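Local coordinates for protein probable enoyl-CoA hydratase/isomerase (PDB 3SWX) that probably acts as an enoyl-CoA hydratase or isomerase, a member of the crotonase-like family whose particular substrate is not established, at residues 120-125 with 152-157; 125-130 with 182-187. All coordinates share one frame; numbering follows the deposited sequence.

In the fold
Of the four segments, 120-125 at the end of helix 116-123 comes first; the last turn, 120-123, passes through Ala124 and Asp125 into strand 126-130, so the two interactions share Asp125. Interaction 1 closes a loop of 26 residues by bringing helix 150-158 against that helix end. Interaction 2 closes a longer one of 51 residues, laying the entry to strand 186-188 along strand 126-130 at one border of the six-stranded sheet. Because the segments alternate along the chain, the two loops cross. Their centres lie about 11 Å apart, and Phe154 CE1, 3.6 Å from Ile183 CD1, links the helix pair to the strand pair. Both lie within reach of the third subunit.

Interaction 1 of 2, residues 120-125 with 152-157; sequences LALAAD and IRFPRT
Leu122 and Arg153 mark the closest backbone approach, their CA atoms 6.4 Å apart, where the end of helix 116-123 meets helix 150-158. This is helix-helix packing in the crotonase-like fold, joining the helix that leads into strand 126-130 to a later helix; it is modest in size, burying 232 Å² over both sides, and is made mainly by side chains.

Leu122 carries most of it. Its CB bond points toward the second helix, and CG stands anti to its own carbonyl carbon (chi1 -72°); the branch at CG then spreads the two methyls to different partners. CD1 touches Phe154 CB at 3.8 Å, at the root of that side chain, while CD2 heads for Thr157 one turn further along. The Phe154 ring continues past the leucine: with CG anti to the backbone N (chi1 -158°), it is carried on to pack against Ala163 and Met167 of helix 160-167.

Arg153 works alongside Leu122. The CB atoms of Leu122 and Arg153 are 4.0 Å apart, and from there the aliphatic part of the arginine passes the helix end. Arg153 CD lies 3.7 Å from Leu122 O, a van der Waals contact of a methylene with a carbonyl oxygen. The guanidinium then reaches Ala123, with NH1 3.5 Å from Ala123 CB, but its hydrogen bonds go to a different part of the chain, from NH1 to Trp94 O and from NH2 to Gln95 O. Those two bonds fix where the charged end sits, and the methyl of Ala123 merely packs beside it.

Beyond the kink at Pro155, helical bonding resumes with Thr157 N giving a bond to Arg153 O (3.0 Å), and Thr157 OG1 comes to rest 4.1 Å from Leu122 CD2.

Interaction 2 of 2, residues 125-130 with 182-187; sequences DIVIAD and GIVQEI
The Gln185 carboxamide is the flat group that meets Val127: its OE1 accepts a hydrogen bond from Val127 N (2.8 Å), the donor tilted 15° from the carbonyl plane. At the other end of the group, NE2 gives a weak bond to Gly182 O and a further one to Asn162 OD1 of the third subunit, so both ends of the amide are held. The bend at chi2 (56°) is what folds OE1 back to the strand.

Gln185 thus grips Val127 twice, because its backbone N also bonds to Val127 O at 2.8 Å. OE1 stands in, it appears, for a backbone carbonyl at this end of the pairing. Further on, parallel pairing is clear at Ala129 with Ile187: Ala129 N bonds to Glu186 O at 2.9 Å, almost straight (169° at the hydrogen), and Ile187 CA lies 3.2 Å from Ala129 O in a CA-H...O contact.

Packing is close where the chain turns in. Val127 CB sits 3.3 Å from Ile183 O. Both Val184 methyls touch Ala129 CB, CG1 more closely (3.8 Å), and CG2 also meets Val127 CG1 (4.0 Å). The Ile128 and Glu186 side chains run alongside each other, with Ile128 CD1 against Glu186 CB.

This pairing joins strand 186-188, outermost in the chain's six-stranded sheet, to strand 126-130, which bonds on its other edge to strand 105-109. Ile126 and Ile128 rest on helix 193-205, whereas Val184 and Ile187 lean on helix 175-180.

Interaction 1 of 2, residues 120-125 with 152-157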
ATOM      1  N   LEU B 120     -12.693  -9.133  -9.566  1.00 15.50           N
ATOM      2  CA  LEU B 120     -13.147  -8.172 -10.592  1.00 15.67           C
ATOM      3  C   LEU B 120     -13.027  -6.755 -10.095  1.00 15.10           C
ATOM      4  O   LEU B 120     -12.537  -5.886 -10.803  1.00 14.98           O
ATOM      5  CB  LEU B 120     -14.604  -8.415 -10.978  1.00 16.79           C
ATOM      6  CG  LEU B 120     -14.884  -9.353 -12.129  1.00 17.99           C
ATOM      7  CD1 LEU B 120     -16.402  -9.377 -12.440  1.00 19.04           C
ATOM      8  CD2 LEU B 120     -14.070  -8.902 -13.375  1.00 17.54           C
ATOM      9  N   ALA B 121     -13.485  -6.523  -8.869  1.00 14.95           N
ATOM     10  CA  ALA B 121     -13.373  -5.217  -8.251  1.00 14.62           C
ATOM     11  C   ALA B 121     -11.907  -4.802  -8.088  1.00 14.54           C
ATOM     12  O   ALA B 121     -11.559  -3.650  -8.335  1.00 14.54           O
ATOM     13  CB  ALA B 121     -14.133  -5.174  -6.892  1.00 14.69           C
ATOM     14  N   LEU B 122     -11.043  -5.726  -7.682  1.00 14.52           N
ATOM     15  CA  LEU B 122      -9.620  -5.418  -7.582  1.00 14.47           C
ATOM     16  C   LEU B 122      -8.957  -5.138  -8.938  1.00 14.80           C
ATOM     17  O   LEU B 122      -7.929  -4.460  -8.988  1.00 16.16           O
ATOM     18  CB  LEU B 122      -8.852  -6.535  -6.841  1.00 14.78           C
ATOM     19  CG  LEU B 122      -9.064  -6.686  -5.318  1.00 14.74           C
ATOM     20  CD1 LEU B 122      -8.454  -8.024  -4.841  1.00 14.04           C
ATOM     21  CD2 LEU B 122      -8.464  -5.521  -4.542  1.00 13.84           C
ATOM     22  N   ALA B 123      -9.497  -5.679 -10.021  1.00 14.47           N
ATOM     23  CA  ALA B 123      -8.939  -5.450 -11.359  1.00 14.74           C
ATOM     24  C   ALA B 123      -9.299  -4.055 -11.920  1.00 14.99           C
ATOM     25  O   ALA B 123      -8.585  -3.537 -12.762  1.00 15.07           O
ATOM     26  CB  ALA B 123      -9.396  -6.544 -12.324  1.00 15.21           C
ATOM     27  N   ALA B 124     -10.392  -3.464 -11.424  1.00 14.39           N
ATOM     28  CA  ALA B 124     -10.900  -2.191 -11.881  1.00 14.58           C
ATOM     29  C   ALA B 124     -10.143  -1.037 -11.256  1.00 14.51           C
ATOM     30  O   ALA B 124      -9.223  -1.228 -10.453  1.00 13.68           O
ATOM     31  CB  ALA B 124     -12.401  -2.061 -11.550  1.00 15.12           C
ATOM     32  N   ASP B 125     -10.541   0.169 -11.644  1.00 13.60           N
ATOM     33  CA  ASP B 125      -9.878   1.377 -11.174  1.00 13.76           C
ATOM     34  C   ASP B 125     -10.614   2.049 -10.038  1.00 13.25           C
ATOM     35  O   ASP B 125      -9.992   2.700  -9.216  1.00 13.24           O
ATOM     36  CB  ASP B 125      -9.667   2.342 -12.343  1.00 13.97           C
ATOM     37  CG  ASP B 125      -8.935   1.692 -13.466  1.00 15.17           C
ATOM     38  OD1 ASP B 125      -7.800   1.211 -13.210  1.00 13.44           O
ATOM     39  OD2 ASP B 125      -9.513   1.594 -14.571  1.00 13.56           O
ATOM     40  N   ILE B 152      -2.188 -10.989  -5.586  1.00 12.43           N
ATOM     41  CA  ILE B 152      -1.305  -9.902  -5.984  1.00 12.29           C
ATOM     42  C   ILE B 152      -1.882  -8.562  -5.507  1.00 11.99           C
ATOM     43  O   ILE B 152      -1.199  -7.787  -4.847  1.00 11.32           O
ATOM     44  CB  ILE B 152      -1.128  -9.852  -7.526  1.00 12.03           C
ATOM     45  CG1 ILE B 152      -0.500 -11.145  -8.029  1.00 13.70           C
ATOM     46  CG2 ILE B 152      -0.289  -8.601  -7.960  1.00 12.52           C
ATOM     47  CD1 ILE B 152      -0.689 -11.405  -9.533  1.00 11.93           C
ATOM     48  N   ARG B 153      -3.157  -8.325  -5.815  1.00 11.60           N
ATOM     49  CA  ARG B 153      -3.747  -7.006  -5.649  1.00 11.71           C
ATOM     50  C   ARG B 153      -4.329  -6.726  -4.283  1.00 11.46           C
ATOM     51  O   ARG B 153      -4.388  -5.584  -3.902  1.00 10.47           O
ATOM     52  CB  ARG B 153      -4.821  -6.777  -6.714  1.00 12.10           C
ATOM     53  CG  ARG B 153      -4.240  -6.853  -8.124  1.00 14.61           C
ATOM     54  CD  ARG B 153      -5.295  -7.005  -9.165  1.00 16.48           C
ATOM     55  NE  ARG B 153      -4.669  -7.054 -10.488  1.00 17.88           N
ATOM     56  CZ  ARG B 153      -5.208  -7.594 -11.574  1.00 16.76           C
ATOM     57  NH1 ARG B 153      -6.384  -8.181 -11.527  1.00 15.56           N
ATOM     58  NH2 ARG B 153      -4.531  -7.574 -12.707  1.00 19.18           N
ATOM     59  N   PHE B 154      -4.813  -7.750  -3.579  1.00 11.68           N
ATOM     60  CA  PHE B 154      -5.469  -7.537  -2.297  1.00 12.33           C
ATOM     61  C   PHE B 154      -4.411  -7.066  -1.263  1.00 13.04           C
ATOM     62  O   PHE B 154      -4.612  -6.051  -0.591  1.00 12.43           O
ATOM     63  CB  PHE B 154      -6.223  -8.813  -1.878  1.00 13.04           C
ATOM     64  CG  PHE B 154      -7.362  -8.620  -0.870  1.00 12.57           C
ATOM     65  CD1 PHE B 154      -7.445  -7.539  -0.033  1.00 12.00           C
ATOM     66  CD2 PHE B 154      -8.299  -9.635  -0.718  1.00 11.02           C
ATOM     67  CE1 PHE B 154      -8.481  -7.442   0.917  1.00 12.27           C
ATOM     68  CE2 PHE B 154      -9.325  -9.542   0.203  1.00 13.51           C
ATOM     69  CZ  PHE B 154      -9.423  -8.433   1.024  1.00 12.65           C
ATOM     70  N   PRO B 155      -3.260  -7.766  -1.164  1.00 13.67           N
ATOM     71  CA  PRO B 155      -2.205  -7.268  -0.279  1.00 14.56           C
ATOM     72  C   PRO B 155      -1.673  -5.873  -0.634  1.00 15.08           C
ATOM     73  O   PRO B 155      -1.348  -5.089   0.260  1.00 14.95           O
ATOM     74  CB  PRO B 155      -1.100  -8.333  -0.422  1.00 14.43           C
ATOM     75  CG  PRO B 155      -1.813  -9.537  -0.832  1.00 14.07           C
ATOM     76  CD  PRO B 155      -2.859  -9.036  -1.782  1.00 13.66           C
ATOM     77  N   ARG B 156      -1.592  -5.564  -1.924  1.00 16.08           N
ATOM     78  CA  ARG B 156      -1.136  -4.239  -2.371  1.00 16.29           C
ATOM     79  C   ARG B 156      -2.122  -3.142  -1.973  1.00 16.20           C
ATOM     80  O   ARG B 156      -1.717  -2.109  -1.488  1.00 15.69           O
ATOM     81  CB  ARG B 156      -0.903  -4.229  -3.904  1.00 16.22           C
ATOM     82  CG  ARG B 156      -0.037  -3.069  -4.445  1.00 17.87           C
ATOM     83  CD  ARG B 156      -0.086  -3.012  -6.001  1.00 19.52           C
ATOM     84  NE  ARG B 156       0.762  -4.042  -6.460  1.00 23.42           N
ATOM     85  CZ  ARG B 156       0.592  -4.874  -7.471  1.00 20.26           C
ATOM     86  NH1 ARG B 156      -0.435  -4.854  -8.320  1.00 20.14           N
ATOM     87  NH2 ARG B 156       1.547  -5.754  -7.605  1.00 20.26           N
ATOM     88  N   THR B 157      -3.421  -3.359  -2.181  1.00 16.18           N
ATOM     89  CA  THR B 157      -4.414  -2.369  -1.777  1.00 17.03           C
ATOM     90  C   THR B 157      -4.647  -2.292  -0.266  1.00 16.09           C
ATOM     91  O   THR B 157      -4.705  -1.216   0.287  1.00 16.26           O
ATOM     92  CB  THR B 157      -5.763  -2.623  -2.439  1.00 17.76           C
ATOM     93  OG1 THR B 157      -5.590  -2.699  -3.853  1.00 21.78           O
ATOM     94  CG2 THR B 157      -6.723  -1.492  -2.122  1.00 19.81           C
TER

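Interaction 2 of 2, residues 125-130 with 182-187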
ATOM      1  N   ASP B 125     -10.541   0.169 -11.644  1.00 13.60           N
ATOM      2  CA  ASP B 125      -9.878   1.377 -11.174  1.00 13.76           C
ATOM      3  C   ASP B 125     -10.614   2.049 -10.038  1.00 13.25           C
ATOM      4  O   ASP B 125      -9.992   2.700  -9.216  1.00 13.24           O
ATOM      5  CB  ASP B 125      -9.667   2.342 -12.343  1.00 13.97           C
ATOM      6  CG  ASP B 125      -8.935   1.692 -13.466  1.00 15.17           C
ATOM      7  OD1 ASP B 125      -7.800   1.211 -13.210  1.00 13.44           O
ATOM      8  OD2 ASP B 125      -9.513   1.594 -14.571  1.00 13.56           O
ATOM      9  N   ILE B 126     -11.930   1.884  -9.982  1.00 13.61           N
ATOM     10  CA  ILE B 126     -12.748   2.524  -8.936  1.00 12.93           C
ATOM     11  C   ILE B 126     -13.896   1.597  -8.601  1.00 13.02           C
ATOM     12  O   ILE B 126     -14.552   1.044  -9.507  1.00 12.81           O
ATOM     13  CB  ILE B 126     -13.322   3.934  -9.362  1.00 12.93           C
ATOM     14  CG1 ILE B 126     -12.209   4.938  -9.716  1.00 13.44           C
ATOM     15  CG2 ILE B 126     -14.180   4.557  -8.220  1.00 12.41           C
ATOM     16  CD1 ILE B 126     -12.692   6.058 -10.593  1.00 12.50           C
ATOM     17  N   VAL B 127     -14.139   1.410  -7.303  1.00 13.38           N
ATOM     18  CA  VAL B 127     -15.146   0.459  -6.846  1.00 13.07           C
ATOM     19  C   VAL B 127     -16.124   1.201  -5.954  1.00 14.07           C
ATOM     20  O   VAL B 127     -15.720   1.878  -4.992  1.00 13.87           O
ATOM     21  CB  VAL B 127     -14.532  -0.753  -6.088  1.00 13.65           C
ATOM     22  CG1 VAL B 127     -15.628  -1.706  -5.551  1.00 12.60           C
ATOM     23  CG2 VAL B 127     -13.552  -1.528  -6.980  1.00 11.83           C
ATOM     24  N   ILE B 128     -17.405   1.075  -6.287  1.00 14.02           N
ATOM     25  CA  ILE B 128     -18.473   1.665  -5.508  1.00 14.60           C
ATOM     26  C   ILE B 128     -19.349   0.539  -4.993  1.00 15.12           C
ATOM     27  O   ILE B 128     -19.771  -0.325  -5.781  1.00 14.16           O
ATOM     28  CB  ILE B 128     -19.353   2.590  -6.361  1.00 14.57           C
ATOM     29  CG1 ILE B 128     -18.502   3.635  -7.087  1.00 14.20           C
ATOM     30  CG2 ILE B 128     -20.456   3.220  -5.485  1.00 15.22           C
ATOM     31  CD1 ILE B 128     -17.751   4.606  -6.162  1.00 16.23           C
ATOM     32  N   ALA B 129     -19.643   0.580  -3.689  1.00 15.07           N
ATOM     33  CA  ALA B 129     -20.541  -0.380  -3.054  1.00 15.97           C
ATOM     34  C   ALA B 129     -21.815   0.281  -2.514  1.00 16.57           C
ATOM     35  O   ALA B 129     -21.768   1.412  -2.007  1.00 17.41           O
ATOM     36  CB  ALA B 129     -19.795  -1.102  -1.920  1.00 15.44           C
ATOM     37  N   ASP B 130     -22.966  -0.395  -2.620  1.00 17.32           N
ATOM     38  CA  ASP B 130     -24.107   0.026  -1.828  1.00 18.54           C
ATOM     39  C   ASP B 130     -23.952  -0.581  -0.427  1.00 19.51           C
ATOM     40  O   ASP B 130     -23.133  -1.481  -0.219  1.00 17.97           O
ATOM     41  CB  ASP B 130     -25.486  -0.218  -2.523  1.00 19.45           C
ATOM     42  CG  ASP B 130     -26.099  -1.589  -2.242  1.00 19.70           C
ATOM     43  OD1 ASP B 130     -25.417  -2.501  -1.723  1.00 20.10           O
ATOM     44  OD2 ASP B 130     -27.298  -1.745  -2.563  1.00 19.69           O
ATOM     45  N   GLY B 182      -9.540  -0.277   1.760  1.00 16.29           N
ATOM     46  CA  GLY B 182      -9.173   0.327   0.477  1.00 15.32           C
ATOM     47  C   GLY B 182      -9.693  -0.319  -0.796  1.00 15.52           C
ATOM     48  O   GLY B 182      -9.442   0.211  -1.892  1.00 14.75           O
ATOM     49  N   ILE B 183     -10.389  -1.451  -0.684  1.00 14.94           N
ATOM     50  CA  ILE B 183     -10.973  -2.113  -1.866  1.00 17.08           C
ATOM     51  C   ILE B 183     -12.157  -1.318  -2.433  1.00 16.01           C
ATOM     52  O   ILE B 183     -12.364  -1.266  -3.636  1.00 17.28           O
ATOM     53  CB  ILE B 183     -11.588  -3.508  -1.540  1.00 17.49           C
ATOM     54  CG1 ILE B 183     -10.567  -4.518  -1.096  1.00 20.38           C
ATOM     55  CG2 ILE B 183     -12.273  -4.104  -2.782  1.00 21.12           C
ATOM     56  CD1 ILE B 183     -11.297  -5.895  -0.764  1.00 19.57           C
ATOM     57  N   VAL B 184     -12.962  -0.746  -1.547  1.00 15.46           N
ATOM     58  CA  VAL B 184     -14.148   0.005  -1.939  1.00 14.38           C
ATOM     59  C   VAL B 184     -13.898   1.490  -1.699  1.00 14.24           C
ATOM     60  O   VAL B 184     -13.518   1.871  -0.595  1.00 13.80           O
ATOM     61  CB  VAL B 184     -15.357  -0.439  -1.091  1.00 14.53           C
ATOM     62  CG1 VAL B 184     -16.521   0.588  -1.201  1.00 12.76           C
ATOM     63  CG2 VAL B 184     -15.806  -1.823  -1.517  1.00 13.70           C
ATOM     64  N   GLN B 185     -14.127   2.323  -2.709  1.00 14.35           N
ATOM     65  CA  GLN B 185     -13.820   3.757  -2.604  1.00 14.52           C
ATOM     66  C   GLN B 185     -14.943   4.533  -1.952  1.00 15.31           C
ATOM     67  O   GLN B 185     -14.717   5.563  -1.339  1.00 15.39           O
ATOM     68  CB  GLN B 185     -13.518   4.379  -3.970  1.00 14.26           C
ATOM     69  CG  GLN B 185     -12.094   4.159  -4.441  1.00 14.11           C
ATOM     70  CD  GLN B 185     -11.716   2.696  -4.476  1.00 13.65           C
ATOM     71  OE1 GLN B 185     -12.115   1.956  -5.386  1.00 12.91           O
ATOM     72  NE2 GLN B 185     -10.936   2.264  -3.482  1.00 10.88           N
ATOM     73  N   GLU B 186     -16.163   4.044  -2.080  1.00 15.82           N
ATOM     74  CA  GLU B 186     -17.293   4.765  -1.534  1.00 16.49           C
ATOM     75  C   GLU B 186     -18.453   3.805  -1.335  1.00 16.48           C
ATOM     76  O   GLU B 186     -18.686   2.905  -2.158  1.00 15.39           O
ATOM     77  CB  GLU B 186     -17.677   5.924  -2.463  1.00 17.04           C
ATOM     78  CG  GLU B 186     -18.772   6.809  -1.893  1.00 20.56           C
ATOM     79  CD  GLU B 186     -19.193   7.947  -2.820  1.00 24.70           C
ATOM     80  OE1 GLU B 186     -18.530   8.184  -3.880  1.00 24.78           O
ATOM     81  OE2 GLU B 186     -20.213   8.599  -2.464  1.00 26.44           O
ATOM     82  N   ILE B 187     -19.137   3.988  -0.205  1.00 16.68           N
ATOM     83  CA  ILE B 187     -20.337   3.268   0.118  1.00 17.20           C
ATOM     84  C   ILE B 187     -21.531   4.226   0.025  1.00 18.04           C
ATOM     85  O   ILE B 187     -21.523   5.304   0.624  1.00 17.79           O
ATOM     86  CB  ILE B 187     -20.302   2.707   1.542  1.00 17.49           C
ATOM     87  CG1 ILE B 187     -19.058   1.841   1.787  1.00 16.50           C
ATOM     88  CG2 ILE B 187     -21.589   1.892   1.829  1.00 16.60           C
ATOM     89  CD1 ILE B 187     -18.845   1.563   3.265  1.00 19.58           C
TER